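Local coordinates for protein chloromuconate cycloisomerase (Rhodococcus opacus, PDB 4M0X) that binds a manganese ion in the barrel domain of an enolase-superfamily fold, beside an N-terminal domain of the family that includes mandelate racemase, at residues F268-P273 against L293-A298; S303-A308 against E335-P340. All coordinates share one frame; numbering follows the deposited sequence.

Contact 1: residues F268-P273 against L293-A298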
ATOM      1  N   PHE A 268      22.834   4.125   8.030  1.00 24.90           N
ATOM      2  CA  PHE A 268      23.615   2.904   7.933  1.00 26.53           C
ATOM      3  C   PHE A 268      24.860   3.021   8.785  1.00 28.80           C
ATOM      4  O   PHE A 268      25.480   4.081   8.842  1.00 32.75           O
ATOM      5  CB  PHE A 268      23.998   2.602   6.477  1.00 24.74           C
ATOM      6  CG  PHE A 268      22.819   2.279   5.603  1.00 24.87           C
ATOM      7  CD1 PHE A 268      21.599   1.909   6.160  1.00 25.22           C
ATOM      8  CD2 PHE A 268      22.930   2.319   4.229  1.00 25.33           C
ATOM      9  CE1 PHE A 268      20.516   1.617   5.361  1.00 26.50           C
ATOM     10  CE2 PHE A 268      21.873   1.984   3.410  1.00 24.88           C
ATOM     11  CZ  PHE A 268      20.655   1.641   3.975  1.00 27.28           C
ATOM     12  N   ALA A 269      25.211   1.942   9.474  1.00 28.51           N
ATOM     13  CA  ALA A 269      26.546   1.820  10.028  1.00 25.54           C
ATOM     14  C   ALA A 269      27.363   1.131   8.942  1.00 24.27           C
ATOM     15  O   ALA A 269      27.074   0.001   8.576  1.00 22.71           O
ATOM     16  CB  ALA A 269      26.508   0.989  11.291  1.00 26.37           C
ATOM     17  N   ILE A 270      28.357   1.824   8.398  1.00 23.23           N
ATOM     18  CA  ILE A 270      29.173   1.249   7.343  1.00 22.12           C
ATOM     19  C   ILE A 270      30.435   0.594   7.923  1.00 22.59           C
ATOM     20  O   ILE A 270      31.088   1.166   8.800  1.00 23.22           O
ATOM     21  CB  ILE A 270      29.537   2.319   6.304  1.00 21.70           C
ATOM     22  CG1 ILE A 270      28.272   3.029   5.803  1.00 21.11           C
ATOM     23  CG2 ILE A 270      30.356   1.707   5.169  1.00 21.60           C
ATOM     24  CD1 ILE A 270      27.377   2.198   4.905  1.00 21.00           C
ATOM     25  N   LYS A 271      30.766  -0.610   7.443  1.00 22.48           N
ATOM     26  CA  LYS A 271      31.863  -1.421   7.996  1.00 22.48           C
ATOM     27  C   LYS A 271      32.270  -2.379   6.919  1.00 22.13           C
ATOM     28  O   LYS A 271      31.396  -3.000   6.340  1.00 22.14           O
ATOM     29  CB  LYS A 271      31.388  -2.288   9.155  1.00 22.28           C
ATOM     30  CG  LYS A 271      31.139  -1.626  10.491  1.00 21.26           C
ATOM     31  CD  LYS A 271      31.145  -2.687  11.594  1.00 21.27           C
ATOM     32  CE  LYS A 271      29.751  -3.159  11.975  1.00 20.85           C
ATOM     33  NZ  LYS A 271      29.322  -2.618  13.296  1.00 20.58           N
ATOM     34  N   ILE A 272      33.573  -2.531   6.678  1.00 22.08           N
ATOM     35  CA  ILE A 272      34.052  -3.411   5.622  1.00 24.07           C
ATOM     36  C   ILE A 272      33.812  -4.923   5.841  1.00 24.47           C
ATOM     37  O   ILE A 272      33.164  -5.557   5.007  1.00 24.26           O
ATOM     38  CB  ILE A 272      35.510  -3.109   5.233  1.00 25.59           C
ATOM     39  CG1 ILE A 272      35.576  -1.756   4.554  1.00 25.15           C
ATOM     40  CG2 ILE A 272      36.045  -4.150   4.256  1.00 25.49           C
ATOM     41  CD1 ILE A 272      36.959  -1.373   4.095  1.00 25.13           C
ATOM     42  N   PRO A 273      34.303  -5.497   6.962  1.00 24.77           N
ATOM     43  CA  PRO A 273      34.204  -6.949   7.182  1.00 24.38           C
ATOM     44  C   PRO A 273      32.800  -7.494   6.926  1.00 24.34           C
ATOM     45  O   PRO A 273      32.603  -8.433   6.170  1.00 24.78           O
ATOM     46  CB  PRO A 273      34.532  -7.095   8.672  1.00 23.33           C
ATOM     47  CG  PRO A 273      35.321  -5.897   9.012  1.00 23.80           C
ATOM     48  CD  PRO A 273      34.702  -4.805   8.199  1.00 25.07           C
ATOM     49  N   LEU A 293      19.699   8.571   3.395  1.00 24.91           N
ATOM     50  CA  LEU A 293      20.072   8.109   4.731  1.00 24.67           C
ATOM     51  C   LEU A 293      21.512   8.463   5.056  1.00 25.15           C
ATOM     52  O   LEU A 293      22.403   8.391   4.204  1.00 25.13           O
ATOM     53  CB  LEU A 293      19.906   6.596   4.850  1.00 23.00           C
ATOM     54  CG  LEU A 293      18.581   6.107   4.299  1.00 22.93           C
ATOM     55  CD1 LEU A 293      18.453   4.584   4.225  1.00 22.01           C
ATOM     56  CD2 LEU A 293      17.487   6.737   5.136  1.00 23.33           C
ATOM     57  N   ALA A 294      21.724   8.815   6.317  1.00 26.32           N
ATOM     58  CA  ALA A 294      23.048   9.108   6.864  1.00 27.25           C
ATOM     59  C   ALA A 294      23.961   7.883   7.001  1.00 28.47           C
ATOM     60  O   ALA A 294      23.504   6.739   7.001  1.00 29.53           O
ATOM     61  CB  ALA A 294      22.896   9.780   8.210  1.00 26.29           C
ATOM     62  N   CYS A 295      25.256   8.135   7.140  1.00 28.49           N
ATOM     63  CA  CYS A 295      26.219   7.072   7.362  1.00 27.41           C
ATOM     64  C   CYS A 295      27.017   7.304   8.619  1.00 27.45           C
ATOM     65  O   CYS A 295      27.189   8.449   9.109  1.00 29.85           O
ATOM     66  CB  CYS A 295      27.166   6.927   6.178  1.00 27.27           C
ATOM     67  SG  CYS A 295      26.449   6.135   4.722  1.00 30.57           S
ATOM     68  N   PHE A 296      27.505   6.189   9.124  1.00 25.13           N
ATOM     69  CA  PHE A 296      28.306   6.150  10.291  1.00 24.88           C
ATOM     70  C   PHE A 296      29.485   5.326   9.879  1.00 24.17           C
ATOM     71  O   PHE A 296      29.318   4.282   9.232  1.00 22.70           O
ATOM     72  CB  PHE A 296      27.546   5.420  11.367  1.00 26.32           C
ATOM     73  CG  PHE A 296      28.227   5.404  12.705  1.00 27.02           C
ATOM     74  CD1 PHE A 296      28.725   6.582  13.276  1.00 27.80           C
ATOM     75  CD2 PHE A 296      28.298   4.226  13.434  1.00 25.55           C
ATOM     76  CE1 PHE A 296      29.304   6.569  14.541  1.00 27.91           C
ATOM     77  CE2 PHE A 296      28.868   4.205  14.701  1.00 25.51           C
ATOM     78  CZ  PHE A 296      29.377   5.372  15.258  1.00 26.59           C
ATOM     79  N   GLY A 297      30.676   5.810  10.226  1.00 24.17           N
ATOM     80  CA  GLY A 297      31.907   5.071   9.992  1.00 23.38           C
ATOM     81  C   GLY A 297      32.100   4.099  11.142  1.00 23.59           C
ATOM     82  O   GLY A 297      32.735   4.435  12.159  1.00 23.06           O
ATOM     83  N   ALA A 298      31.555   2.898  10.967  1.00 22.27           N
ATOM     84  CA  ALA A 298      31.393   1.960  12.056  1.00 23.68           C
ATOM     85  C   ALA A 298      32.602   1.072  12.278  1.00 25.82           C
ATOM     86  O   ALA A 298      33.446   0.911  11.394  1.00 27.68           O
ATOM     87  CB  ALA A 298      30.144   1.114  11.868  1.00 22.89           C
TER
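Four backbone hydrogen bonds join 268-270 to 294-298 in parallel register. The F268 N-H reaches A294 O at 2.9 Å, almost straight at 166°, and I270 N repeats the pattern onto F296 O at 2.8 Å. In the other direction A298 N donates to I270 O, also at 2.8 Å, carrying the pairing one residue past strand 294-297, whereas the bond from F296 N to F268 O is weak; C295 CA adds a CH···O contact to that same oxygen. Past the strand end, K271 sends its amino group to a salt bridge with D247, a manganese ligand, and to A299 O, placing its side chain about 4 Å from the metal.

The bridged strand residues divide between two faces. On the face carrying F268, I270 and C295, I270 CG1 lies 3.8 Å from C295 SG, and helix 278-291 covers all three residues. On the face of A269 and F296, the phenyl group stands anti to the backbone N (chi1 -175°) and turns its edge to A269 CB. L293 and A298 flank strand 294-297: the F268 ring crosses L293 obliquely, its CZ 3.7 Å from L293 CD1, while A298 CB packs 3.7 Å from A269 CB and lies alongside the aliphatic part of K271.

The two strands, at 33° and joined through helix 278-291, form a beta-alpha-beta crossover of the TIM-type barrel. Apolar chemistry thus seals strand to helix on the outer side, while at the C-terminal strand ends the buried K271 amino group bonds to both D247 and A299 O; the carboxylate would favour its charged form, the metal would oppose it.

Contact 2: residues S303-A308 against E335-P340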
ATOM      1  N   SER A 303      41.881  -4.223  14.230  1.00 28.55           N
ATOM      2  CA  SER A 303      43.191  -3.739  14.543  1.00 27.83           C
ATOM      3  C   SER A 303      43.492  -2.600  13.578  1.00 28.09           C
ATOM      4  O   SER A 303      42.607  -2.153  12.840  1.00 26.77           O
ATOM      5  CB  SER A 303      44.171  -4.854  14.310  1.00 28.26           C
ATOM      6  OG  SER A 303      44.226  -5.081  12.921  1.00 29.04           O
ATOM      7  N   SER A 304      44.748  -2.154  13.543  1.00 27.42           N
ATOM      8  CA  SER A 304      45.132  -1.117  12.594  1.00 25.89           C
ATOM      9  C   SER A 304      45.169  -1.568  11.141  1.00 25.17           C
ATOM     10  O   SER A 304      45.075  -0.723  10.248  1.00 23.60           O
ATOM     11  CB  SER A 304      46.435  -0.467  12.995  1.00 26.05           C
ATOM     12  OG  SER A 304      46.186   0.381  14.104  1.00 27.44           O
ATOM     13  N   VAL A 305      45.279  -2.878  10.899  1.00 24.88           N
ATOM     14  CA  VAL A 305      45.268  -3.383   9.522  1.00 26.93           C
ATOM     15  C   VAL A 305      43.958  -3.059   8.763  1.00 28.65           C
ATOM     16  O   VAL A 305      44.001  -2.382   7.723  1.00 32.21           O
ATOM     17  CB  VAL A 305      45.582  -4.890   9.447  1.00 28.54           C
ATOM     18  CG1 VAL A 305      45.592  -5.384   7.990  1.00 29.39           C
ATOM     19  CG2 VAL A 305      46.897  -5.199  10.147  1.00 28.34           C
ATOM     20  N   MET A 306      42.813  -3.533   9.274  1.00 27.90           N
ATOM     21  CA  MET A 306      41.488  -3.229   8.711  1.00 29.02           C
ATOM     22  C   MET A 306      41.065  -1.772   9.008  1.00 29.54           C
ATOM     23  O   MET A 306      40.451  -1.100   8.163  1.00 27.54           O
ATOM     24  CB  MET A 306      40.438  -4.244   9.228  1.00 30.57           C
ATOM     25  CG  MET A 306      38.958  -3.970   8.892  1.00 29.79           C
ATOM     26  SD  MET A 306      38.500  -4.055   7.144  1.00 31.95           S
ATOM     27  CE  MET A 306      38.919  -5.745   6.689  1.00 30.69           C
ATOM     28  N   GLY A 307      41.426  -1.295  10.204  1.00 28.04           N
ATOM     29  CA  GLY A 307      41.167   0.080  10.609  1.00 28.24           C
ATOM     30  C   GLY A 307      41.716   1.102   9.634  1.00 28.55           C
ATOM     31  O   GLY A 307      41.007   2.047   9.255  1.00 30.28           O
ATOM     32  N   ALA A 308      42.972   0.918   9.227  1.00 27.40           N
ATOM     33  CA  ALA A 308      43.574   1.732   8.153  1.00 27.10           C
ATOM     34  C   ALA A 308      42.791   1.744   6.809  1.00 26.27           C
ATOM     35  O   ALA A 308      42.554   2.814   6.274  1.00 28.24           O
ATOM     36  CB  ALA A 308      45.034   1.356   7.932  1.00 24.23           C
ATOM     37  N   GLU A 335      50.328  -4.511  17.946  1.00 28.21           N
ATOM     38  CA  GLU A 335      49.710  -4.751  16.640  1.00 29.27           C
ATOM     39  C   GLU A 335      50.626  -5.541  15.700  1.00 28.44           C
ATOM     40  O   GLU A 335      51.735  -5.874  16.074  1.00 28.06           O
ATOM     41  CB  GLU A 335      49.298  -3.422  15.995  1.00 28.13           C
ATOM     42  CG  GLU A 335      48.384  -2.582  16.880  1.00 30.27           C
ATOM     43  CD  GLU A 335      47.292  -1.812  16.115  1.00 32.87           C
ATOM     44  OE1 GLU A 335      46.756  -2.369  15.089  1.00 30.51           O
ATOM     45  OE2 GLU A 335      46.973  -0.658  16.566  1.00 28.41           O
ATOM     46  N   VAL A 336      50.162  -5.881  14.501  1.00 27.95           N
ATOM     47  CA  VAL A 336      51.086  -6.487  13.518  1.00 27.18           C
ATOM     48  C   VAL A 336      51.538  -5.484  12.447  1.00 28.65           C
ATOM     49  O   VAL A 336      52.102  -5.858  11.436  1.00 30.67           O
ATOM     50  CB  VAL A 336      50.617  -7.852  12.930  1.00 25.09           C
ATOM     51  CG1 VAL A 336      50.346  -8.841  14.048  1.00 24.93           C
ATOM     52  CG2 VAL A 336      49.396  -7.722  12.029  1.00 22.99           C
ATOM     53  N   VAL A 337      51.325  -4.198  12.687  1.00 29.91           N
ATOM     54  CA  VAL A 337      51.825  -3.193  11.742  1.00 29.08           C
ATOM     55  C   VAL A 337      53.037  -2.473  12.292  1.00 27.50           C
ATOM     56  O   VAL A 337      53.297  -2.524  13.472  1.00 29.14           O
ATOM     57  CB  VAL A 337      50.739  -2.204  11.238  1.00 28.57           C
ATOM     58  CG1 VAL A 337      49.754  -2.946  10.345  1.00 29.20           C
ATOM     59  CG2 VAL A 337      50.026  -1.489  12.368  1.00 26.31           C
ATOM     60  N   THR A 338      53.794  -1.832  11.424  1.00 26.07           N
ATOM     61  CA  THR A 338      54.899  -1.037  11.886  1.00 27.81           C
ATOM     62  C   THR A 338      54.458   0.309  12.516  1.00 31.74           C
ATOM     63  O   THR A 338      55.144   0.832  13.360  1.00 31.07           O
ATOM     64  CB  THR A 338      55.907  -0.793  10.759  1.00 24.92           C
ATOM     65  OG1 THR A 338      55.233  -0.220   9.637  1.00 23.25           O
ATOM     66  CG2 THR A 338      56.556  -2.083  10.363  1.00 23.34           C
ATOM     67  N   GLU A 339      53.317   0.850  12.081  1.00 38.46           N
ATOM     68  CA  GLU A 339      52.792   2.130  12.542  1.00 42.12           C
ATOM     69  C   GLU A 339      51.273   2.048  12.643  1.00 42.02           C
ATOM     70  O   GLU A 339      50.585   2.086  11.621  1.00 42.29           O
ATOM     71  CB  GLU A 339      53.171   3.245  11.574  1.00 49.35           C
ATOM     72  CG  GLU A 339      54.634   3.635  11.635  1.00 59.60           C
ATOM     73  CD  GLU A 339      55.082   4.430  10.423  1.00 70.80           C
ATOM     74  OE1 GLU A 339      54.304   5.299   9.942  1.00 80.06           O
ATOM     75  OE2 GLU A 339      56.224   4.186   9.960  1.00 68.94           O
ATOM     76  N   PRO A 340      50.740   1.922  13.875  1.00 39.55           N
ATOM     77  CA  PRO A 340      49.297   1.847  14.100  1.00 36.83           C
ATOM     78  C   PRO A 340      48.608   3.166  13.756  1.00 34.68           C
ATOM     79  O   PRO A 340      49.279   4.123  13.380  1.00 38.36           O
ATOM     80  CB  PRO A 340      49.211   1.557  15.600  1.00 39.34           C
ATOM     81  CG  PRO A 340      50.452   2.168  16.172  1.00 39.56           C
ATOM     82  CD  PRO A 340      51.485   1.803  15.140  1.00 39.89           C
TER
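E335 points its CB toward the start of helix 304-316, and CG continues beside its own backbone N (chi1 -55°). A bend at chi2 (-143°) then swings the carboxylate onto S304. OE1 accepts the backbone N-H of S304; its modelled position is less sure, so the exact length of that bond carries little weight. OE2 takes a hydrogen bond from S304 OG at 2.8 Å, met from above the carboxylate plane. S304 OG lies beside its own backbone N, so both of the residue's donors face one carboxylate, and the hydroxyl also pairs with L341 N.

This is the N-terminal end of a barrel helix, where an acidic group would be stabilised as its anion. S303 is the N-cap: its OG accepts from V305 N at 3.2 Å and also bonds E49, on strand 45-51 of the N-terminal domain.

Away from the carboxylate the contact turns apolar. The V305 side chain crosses those of V336 and V337 obliquely, its CG2 3.6 Å from V337 CG1 and 4.0 Å from V336 CG2, while V337 CG2 sits 3.8 Å from S304 CB. P340 closes the exposed margin, its CB 3.6 Å from S304 OG.

Overall arrangement
Contact 1 lies deep in the barrel, pairing two neighbouring strands; contact 2 is farther out, its centre about 20 Å from that of contact 1, and although mostly buried it has one exposed margin at P340. They are consecutive in the chain, since strand 294-297 of contact 1 leads into helix 304-316 of contact 2. M306 of that helix touches 268-273 of contact 1, its SD 3.7 Å from I272 CB and also against P273. Backbone bonding dominates contact 1, with charge confined to its metal-facing end. In contact 2 a loop carboxylate meets a helix start, and strands 27-40 and 45-51 of the N-terminal domain pack beside it.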